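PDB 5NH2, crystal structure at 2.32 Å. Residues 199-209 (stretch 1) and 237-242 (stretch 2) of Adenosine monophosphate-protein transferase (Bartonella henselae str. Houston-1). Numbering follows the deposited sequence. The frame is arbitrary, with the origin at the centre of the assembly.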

# COMPACT_ATOMS: atom_id res chain seq x y z
N LEU A 199 -9.43 0.53 -17.10
CA LEU A 199 -8.28 -0.10 -16.47
C LEU A 199 -6.98 0.68 -16.60
O LEU A 199 -6.04 0.42 -15.84
N GLU A 200 -6.90 1.63 -17.55
CA GLU A 200 -5.62 2.31 -17.83
C GLU A 200 -4.97 2.90 -16.60
O GLU A 200 -3.81 2.52 -16.32
N PRO A 201 -5.61 3.76 -15.79
CA PRO A 201 -4.91 4.31 -14.62
C PRO A 201 -4.27 3.24 -13.75
O PRO A 201 -3.12 3.40 -13.34
N MET A 202 -4.97 2.12 -13.50
CA MET A 202 -4.41 1.03 -12.71
C MET A 202 -3.23 0.34 -13.41
O MET A 202 -2.19 0.06 -12.78
N GLN A 203 -3.36 0.05 -14.71
CA GLN A 203 -2.23 -0.48 -15.47
C GLN A 203 -1.00 0.46 -15.40
O GLN A 203 0.14 -0.01 -15.29
N HIS A 204 -1.21 1.78 -15.49
CA HIS A 204 -0.12 2.76 -15.42
C HIS A 204 0.51 2.79 -14.02
O HIS A 204 1.75 2.78 -13.87
N LEU A 205 -0.35 2.73 -12.98
CA LEU A 205 0.11 2.53 -11.61
C LEU A 205 1.05 1.33 -11.49
O LEU A 205 2.19 1.49 -11.02
N PHE A 206 0.59 0.12 -11.88
CA PHE A 206 1.43 -1.10 -11.77
C PHE A 206 2.72 -0.99 -12.59
O PHE A 206 3.76 -1.54 -12.20
N GLU A 207 2.67 -0.25 -13.73
CA GLU A 207 3.89 -0.08 -14.54
C GLU A 207 4.95 0.78 -13.81
O GLU A 207 6.13 0.40 -13.75
N ASP A 208 4.54 1.92 -13.25
CA ASP A 208 5.47 2.82 -12.58
C ASP A 208 6.20 2.17 -11.41
O ASP A 208 7.36 2.52 -11.11
N ILE A 209 5.53 1.26 -10.68
CA ILE A 209 6.08 0.67 -9.46
C ILE A 209 6.67 -0.74 -9.68
O ILE A 209 7.04 -1.41 -8.70
N VAL A 237 1.10 11.80 -8.53
CA VAL A 237 2.53 11.68 -8.82
C VAL A 237 2.70 10.46 -9.71
O VAL A 237 2.29 9.35 -9.34
N MET A 238 3.21 10.65 -10.92
CA MET A 238 3.34 9.51 -11.80
C MET A 238 4.45 9.78 -12.79
O MET A 238 4.92 10.92 -12.96
N VAL A 239 4.87 8.70 -13.42
CA VAL A 239 5.92 8.77 -14.41
C VAL A 239 5.26 8.93 -15.76
O VAL A 239 4.29 8.24 -16.07
N ALA A 240 5.78 9.87 -16.56
CA ALA A 240 5.24 10.11 -17.89
C ALA A 240 5.11 8.81 -18.67
O ALA A 240 6.01 7.96 -18.65
N LYS A 241 3.97 8.66 -19.36
CA LYS A 241 3.71 7.51 -20.22
C LYS A 241 4.39 7.66 -21.57
O LYS A 241 4.42 8.74 -22.16
N GLU A 242 4.90 6.54 -22.09
CA GLU A 242 5.59 6.58 -23.36
C GLU A 242 4.62 7.03 -24.45
O GLU A 242 3.55 6.45 -24.63

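The contact is small, 324 Å² summed over both sides, and it centres on one helical turn that binds the backbone of a crossing strand, with Lys241 of the following loop adding side-chain contact. Helix 200-208 and strand 237-239 run at 74° to each other, with axes 8.6 Å apart at closest approach. His204 and Asp208, four residues apart, both aim CA-to-CB toward the strand, whereas Leu205 points away.

Both polar backbone atoms of Val239 face the helix, and His204 and Asp208 each take one. His204 is t (chi1 -180°), which extends the imidazole from the helix so that NE2 donates to Val239 O at 2.8 Å, close to the ring plane but bent at 145°. Asp208 takes m (chi1 -78°) with chi2 near 0°, and its OD2 accepts from Val239 N, also at 2.8 Å and almost linear at 173°. The Val239 side chain, t and with CA-to-CB sideways, packs nearby, its CB 3.4 Å from Asp208 OD1. Water 1 has its O 3.0 Å from Asp208 OD1 and from Ala240 O, and can donate to either; with more acceptors in reach than protons, it need not serve both at once.

One face of the imidazole is covered by an aliphatic group. Lys241, m at chi1 and t at chi2, lays its CG over it, 3.6 Å from the His204 ring centroid and 16° off the normal, a CH-pi contact. Its chain then turns at chi3 (p) and carries NZ to 4.5 Å from OE2 of Glu200 (chi1 off-well, -101°), short of a salt bridge; Lys241 is poorly ordered, so NZ should be read with caution. Met238 (p, t, t) starts toward the helix, with CB 3.9 Å from His204 CE1 and 3.6 Å from Asp208 OD2, but its end leads away; SD sits obliquely, 4.8 Å from the His204 ring centroid.

The rule is economical: paired hydrogen bonds to one strand residue, with softer packing around it.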

# COMPACT_ATOMS: atom_id res chain seq x y z
CB LEU A 199 -8.03 -1.49 -17.06
CG LEU A 199 -8.96 -2.64 -16.67
CD1 LEU A 199 -8.33 -3.95 -17.14
CD2 LEU A 199 -9.15 -2.63 -15.18
CB GLU A 200 -5.81 3.40 -18.89
CG GLU A 200 -5.36 2.93 -20.23
CD GLU A 200 -5.73 3.90 -21.31
OE1 GLU A 200 -6.03 3.46 -22.44
OE2 GLU A 200 -5.72 5.11 -20.99
CB PRO A 201 -6.01 5.10 -13.88
CG PRO A 201 -6.99 5.45 -14.95
CD PRO A 201 -7.00 4.27 -15.88
CB MET A 202 -5.48 0.00 -12.36
CG MET A 202 -4.97 -0.98 -11.27
SD MET A 202 -4.73 -0.29 -9.57
CE MET A 202 -6.47 -0.17 -9.06
CB GLN A 203 -2.65 -0.73 -16.94
CG GLN A 203 -3.70 -1.85 -17.17
CD GLN A 203 -4.51 -1.66 -18.49
OE1 GLN A 203 -4.40 -0.63 -19.15
NE2 GLN A 203 -5.31 -2.68 -18.88
CB HIS A 204 -0.66 4.14 -15.83
CG HIS A 204 0.36 5.24 -15.81
ND1 HIS A 204 0.01 6.58 -15.81
CD2 HIS A 204 1.72 5.21 -15.81
CE1 HIS A 204 1.10 7.32 -15.79
NE2 HIS A 204 2.15 6.52 -15.79
CB LEU A 205 -1.11 2.38 -10.68
CG LEU A 205 -0.86 2.46 -9.16
CD1 LEU A 205 -2.11 2.94 -8.44
CD2 LEU A 205 -0.46 1.17 -8.58
CB PHE A 206 0.65 -2.37 -12.20
CG PHE A 206 -0.16 -3.06 -11.07
CD1 PHE A 206 -1.18 -2.36 -10.37
CD2 PHE A 206 0.05 -4.41 -10.77
CE1 PHE A 206 -1.93 -3.00 -9.37
CE2 PHE A 206 -0.69 -5.07 -9.74
CZ PHE A 206 -1.66 -4.37 -9.05
CB GLU A 207 3.54 0.51 -15.91
CG GLU A 207 4.73 1.15 -16.64
CD GLU A 207 5.68 0.15 -17.32
OE1 GLU A 207 5.39 -1.09 -17.36
OE2 GLU A 207 6.75 0.62 -17.80
CB ASP A 208 4.72 4.07 -12.10
CG ASP A 208 4.44 5.04 -13.22
OD1 ASP A 208 4.79 4.73 -14.38
OD2 ASP A 208 3.85 6.12 -12.96
CB ILE A 209 5.05 0.66 -8.34
CG1 ILE A 209 3.97 -0.38 -8.68
CG2 ILE A 209 4.41 2.05 -8.25
CD1 ILE A 209 2.98 -0.55 -7.55
CB VAL A 237 3.38 11.53 -7.54
CG1 VAL A 237 4.90 11.45 -7.86
CG2 VAL A 237 3.10 12.70 -6.59
CB MET A 238 2.05 9.18 -12.54
CG MET A 238 1.54 10.35 -13.28
SD MET A 238 -0.23 10.22 -13.54
CE MET A 238 -0.48 11.76 -14.39
CB VAL A 239 6.80 7.53 -14.34
CG1 VAL A 239 7.68 7.40 -15.61
CG2 VAL A 239 7.65 7.63 -13.07
CB ALA A 240 6.16 11.08 -18.63
CB LYS A 241 2.21 7.32 -20.44
CG LYS A 241 1.36 7.18 -19.21
CD LYS A 241 -0.07 6.71 -19.58
CE LYS A 241 -0.06 5.35 -20.32
NZ LYS A 241 -1.35 4.60 -20.18
CB GLU A 242 6.17 5.19 -23.69
CG GLU A 242 7.45 4.79 -22.93
CD GLU A 242 7.15 4.20 -21.55
OE1 GLU A 242 6.02 3.73 -21.32
OE2 GLU A 242 8.07 4.22 -20.69
O HOH W 1 5.02 5.54 -17.21